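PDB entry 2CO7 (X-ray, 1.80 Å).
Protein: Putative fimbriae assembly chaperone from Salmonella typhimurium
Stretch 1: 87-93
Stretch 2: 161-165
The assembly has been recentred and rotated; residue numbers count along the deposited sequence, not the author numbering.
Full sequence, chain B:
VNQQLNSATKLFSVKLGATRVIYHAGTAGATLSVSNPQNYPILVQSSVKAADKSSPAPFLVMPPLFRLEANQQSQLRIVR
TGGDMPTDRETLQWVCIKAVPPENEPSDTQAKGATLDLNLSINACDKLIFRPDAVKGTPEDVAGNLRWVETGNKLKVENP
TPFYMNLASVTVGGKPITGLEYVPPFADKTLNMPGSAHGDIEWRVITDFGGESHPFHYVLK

Stretch 1 (87-93) TDRETLQ
Stretch 2 (161-165) TPFYM

Two segments of one chain, at least 72 residues apart where they touch, run nearly parallel (10° between their end-to-end directions) and bury 366 Å² between them. Residues 91-93 are a strand; residues 161-165 form no regular helix or strand. The register sets Arg-89 beside Pro-162 (CA to CA 4.3 Å) and Glu-90 beside Phe-163 (CA to CA 5.6 Å).

Thr-161 makes no contact across, but in the p rotamer, Thr-161 OG1 accepts from Phe-163 N at 3.2 Å, bridging across Pro-162. That proline (phi/psi -73/7) needs no amide donor here: its carbonyl does the work, Pro-162 O accepting from Glu-90 N at 2.9 Å and 171°, almost straight. Pro-162 CB packs 3.5 Å from Asp-88 O. Arg-89, extended at -159/157, passes close by, yet its side chain (p, t, p) leads away to a salt bridge with Asp-88, Arg-89 NE to Asp-88 OD1 2.8 Å.

Phe-163 (-109/148, chi1 m) points its CA-to-CB bond away overall, though CB still touches stretch 1, and Phe-163 CA lies 3.4 Å from Glu-90 OE1; the carboxylate reaches the ring edge, Glu-90 OE2 lying 3.5 Å from Phe-163 CD2.

Tyr-164 (-66/135, chi1 m, chi2 -96°) gives its amide to that buried carboxylate: Tyr-164 N to Glu-90 OE1, 2.8 Å. Glu-90 (-63/159; m, t, chi3 -38°) points toward stretch 2, long enough to reach this amide while its own backbone holds Pro-162. A water donates to both Glu-90 OE1 (2.8 Å) and Tyr-164 O (2.9 Å). The tyrosine ring reaches across to stretch 1, where Leu-92 (-98/139, chi1 t) lays CB over one face, 3.6 Å from the Tyr-164 ring centroid. A phenol suits this place: Leu-92 N donates weakly to Tyr-164 OH at 3.0 Å.

Met-165 points away, beyond the contact.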

ATOM      1  N   THR B  87      -7.742  10.358 -23.682  1.00 22.13           N
ATOM      2  CA  THR B  87      -6.977  11.564 -23.957  1.00 21.98           C
ATOM      3  C   THR B  87      -7.503  12.751 -23.155  1.00 20.83           C
ATOM      4  O   THR B  87      -6.893  13.807 -23.167  1.00 20.96           O
ATOM      5  CB  THR B  87      -7.001  11.952 -25.477  1.00 22.25           C
ATOM      6  OG1 THR B  87      -8.346  12.005 -25.941  1.00 22.11           O
ATOM      7  CG2 THR B  87      -6.234  10.951 -26.330  1.00 24.51           C
ATOM      8  N   ASP B  88      -8.652  12.581 -22.486  1.00 19.91           N
ATOM      9  CA  ASP B  88      -9.377  13.718 -21.853  1.00 18.32           C
ATOM     10  C   ASP B  88      -9.427  13.627 -20.324  1.00 17.72           C
ATOM     11  O   ASP B  88     -10.132  14.393 -19.687  1.00 17.37           O
ATOM     12  CB  ASP B  88     -10.813  13.828 -22.405  1.00 19.06           C
ATOM     13  CG  ASP B  88     -11.719  12.703 -21.919  1.00 18.88           C
ATOM     14  OD1 ASP B  88     -11.178  11.644 -21.510  1.00 16.79           O
ATOM     15  OD2 ASP B  88     -12.967  12.870 -21.954  1.00 17.23           O
ATOM     16  N   ARG B  89      -8.722  12.658 -19.758  1.00 16.50           N
ATOM     17  CA  ARG B  89      -8.664  12.494 -18.315  1.00 17.30           C
ATOM     18  C   ARG B  89      -7.429  11.684 -17.988  1.00 17.71           C
ATOM     19  O   ARG B  89      -6.929  10.915 -18.845  1.00 17.59           O
ATOM     20  CB  ARG B  89      -9.931  11.770 -17.808  1.00 16.97           C
ATOM     21  CG  ARG B  89     -10.098  10.368 -18.386  1.00 15.27           C
ATOM     22  CD  ARG B  89     -11.563   9.901 -18.296  1.00 16.94           C
ATOM     23  NE  ARG B  89     -12.426  10.621 -19.238  1.00 18.10           N
ATOM     24  CZ  ARG B  89     -13.759  10.565 -19.266  1.00 23.94           C
ATOM     25  NH1 ARG B  89     -14.427  11.235 -20.196  1.00 22.86           N
ATOM     26  NH2 ARG B  89     -14.443   9.865 -18.364  1.00 20.94           N
ATOM     27  N   GLU B  90      -6.947  11.827 -16.758  1.00 18.46           N
ATOM     28  CA  GLU B  90      -5.890  10.938 -16.232  1.00 18.36           C
ATOM     29  C   GLU B  90      -6.329   9.472 -16.145  1.00 18.98           C
ATOM     30  O   GLU B  90      -7.519   9.157 -16.066  1.00 18.38           O
ATOM     31  CB  GLU B  90      -5.486  11.381 -14.821  1.00 18.10           C
ATOM     32  CG  GLU B  90      -4.792  12.757 -14.812  1.00 16.87           C
ATOM     33  CD  GLU B  90      -4.200  13.107 -13.470  1.00 16.90           C
ATOM     34  OE1 GLU B  90      -4.819  12.778 -12.444  1.00 19.11           O
ATOM     35  OE2 GLU B  90      -3.126  13.750 -13.437  1.00 19.16           O
ATOM     36  N   THR B  91      -5.334   8.592 -16.110  1.00 19.72           N
ATOM     37  CA  THR B  91      -5.506   7.161 -15.951  1.00 18.99           C
ATOM     38  C   THR B  91      -4.493   6.746 -14.905  1.00 20.40           C
ATOM     39  O   THR B  91      -3.315   7.087 -15.005  1.00 19.60           O
ATOM     40  CB  THR B  91      -5.229   6.359 -17.252  1.00 19.37           C
ATOM     41  OG1 THR B  91      -6.192   6.705 -18.258  1.00 19.55           O
ATOM     42  CG2 THR B  91      -5.353   4.839 -16.970  1.00 18.98           C
ATOM     43  N   LEU B  92      -4.969   6.045 -13.886  1.00 19.36           N
ATOM     44  CA  LEU B  92      -4.124   5.667 -12.770  1.00 21.10           C
ATOM     45  C   LEU B  92      -3.637   4.238 -12.949  1.00 20.44           C
ATOM     46  O   LEU B  92      -4.401   3.366 -13.391  1.00 21.92           O
ATOM     47  CB  LEU B  92      -4.905   5.790 -11.455  1.00 20.67           C
ATOM     48  CG  LEU B  92      -3.956   5.543 -10.265  1.00 24.44           C
ATOM     49  CD1 LEU B  92      -4.114   6.589  -9.145  1.00 28.85           C
ATOM     50  CD2 LEU B  92      -4.140   4.157  -9.754  1.00 24.17           C
ATOM     51  N   GLN B  93      -2.369   4.016 -12.630  1.00 20.29           N
ATOM     52  CA  GLN B  93      -1.786   2.672 -12.511  1.00 20.47           C
ATOM     53  C   GLN B  93      -1.055   2.615 -11.146  1.00 19.98           C
ATOM     54  O   GLN B  93      -0.958   3.626 -10.420  1.00 19.85           O
ATOM     55  CB  GLN B  93      -0.716   2.480 -13.620  1.00 21.41           C
ATOM     56  CG  GLN B  93      -1.149   2.292 -15.013  1.00 26.23           C
ATOM     57  CD  GLN B  93      -1.646   3.540 -15.727  1.00 20.81           C
ATOM     58  OE1 GLN B  93      -2.391   3.415 -16.645  1.00 23.97           O
ATOM     59  NE2 GLN B  93      -1.190   4.730 -15.326  1.00 22.74           N
ATOM     60  N   THR B 161     -13.539  17.231 -12.579  1.00 20.28           N
ATOM     61  CA  THR B 161     -12.286  17.547 -13.271  1.00 19.46           C
ATOM     62  C   THR B 161     -11.687  16.299 -13.892  1.00 20.39           C
ATOM     63  O   THR B 161     -12.069  15.197 -13.504  1.00 20.06           O
ATOM     64  CB  THR B 161     -11.210  18.155 -12.278  1.00 18.50           C
ATOM     65  OG1 THR B 161     -10.541  17.124 -11.558  1.00 18.91           O
ATOM     66  CG2 THR B 161     -11.845  19.139 -11.291  1.00 20.31           C
ATOM     67  N   PRO B 162     -10.752  16.471 -14.853  1.00 21.42           N
ATOM     68  CA  PRO B 162     -10.010  15.349 -15.445  1.00 21.14           C
ATOM     69  C   PRO B 162      -8.948  14.685 -14.584  1.00 20.75           C
ATOM     70  O   PRO B 162      -8.270  13.793 -15.095  1.00 21.33           O
ATOM     71  CB  PRO B 162      -9.349  15.965 -16.690  1.00 21.75           C
ATOM     72  CG  PRO B 162      -9.277  17.452 -16.386  1.00 23.25           C
ATOM     73  CD  PRO B 162     -10.429  17.768 -15.488  1.00 21.73           C
ATOM     74  N   PHE B 163      -8.834  15.050 -13.298  1.00 20.01           N
ATOM     75  CA  PHE B 163      -7.721  14.587 -12.465  1.00 19.28           C
ATOM     76  C   PHE B 163      -8.138  13.586 -11.427  1.00 19.42           C
ATOM     77  O   PHE B 163      -9.230  13.701 -10.887  1.00 19.82           O
ATOM     78  CB  PHE B 163      -7.072  15.759 -11.712  1.00 19.40           C
ATOM     79  CG  PHE B 163      -6.441  16.786 -12.614  1.00 18.92           C
ATOM     80  CD1 PHE B 163      -7.170  17.922 -12.998  1.00 19.37           C
ATOM     81  CD2 PHE B 163      -5.178  16.599 -13.141  1.00 21.11           C
ATOM     82  CE1 PHE B 163      -6.615  18.870 -13.845  1.00 20.50           C
ATOM     83  CE2 PHE B 163      -4.597  17.555 -13.983  1.00 21.06           C
ATOM     84  CZ  PHE B 163      -5.329  18.693 -14.343  1.00 19.95           C
ATOM     85  N   TYR B 164      -7.242  12.650 -11.078  1.00 19.12           N
ATOM     86  CA  TYR B 164      -7.384  11.999  -9.785  1.00 18.89           C
ATOM     87  C   TYR B 164      -7.160  13.007  -8.680  1.00 19.66           C
ATOM     88  O   TYR B 164      -6.174  13.744  -8.702  1.00 19.04           O
ATOM     89  CB  TYR B 164      -6.400  10.827  -9.589  1.00 19.80           C
ATOM     90  CG  TYR B 164      -6.745   9.698 -10.511  1.00 18.91           C
ATOM     91  CD1 TYR B 164      -7.519   8.632 -10.075  1.00 22.02           C
ATOM     92  CD2 TYR B 164      -6.347   9.734 -11.852  1.00 21.71           C
ATOM     93  CE1 TYR B 164      -7.869   7.600 -10.945  1.00 21.99           C
ATOM     94  CE2 TYR B 164      -6.686   8.684 -12.737  1.00 20.88           C
ATOM     95  CZ  TYR B 164      -7.452   7.649 -12.279  1.00 21.34           C
ATOM     96  OH  TYR B 164      -7.780   6.612 -13.118  1.00 21.92           O
ATOM     97  N   MET B 165      -8.039  12.965  -7.679  1.00 18.43           N
ATOM     98  CA  MET B 165      -8.002  13.920  -6.566  1.00 18.97           C
ATOM     99  C   MET B 165      -7.625  13.132  -5.313  1.00 19.62           C
ATOM    100  O   MET B 165      -8.417  12.362  -4.768  1.00 19.63           O
ATOM    101  CB  MET B 165      -9.378  14.605  -6.414  1.00 20.60           C
ATOM    102  CG  MET B 165      -9.649  15.669  -7.468  1.00 19.53           C
ATOM    103  SD  MET B 165      -8.616  17.151  -7.162  1.00 20.48           S
ATOM    104  CE  MET B 165      -8.943  18.135  -8.640  1.00 22.63           C
TER
HETATM  105  O   HOH W   1      -3.657  13.395 -10.012  1.00 11.14           O
HETATM  106  O   HOH W   2      -9.663   7.488 -15.763  1.00 17.70           O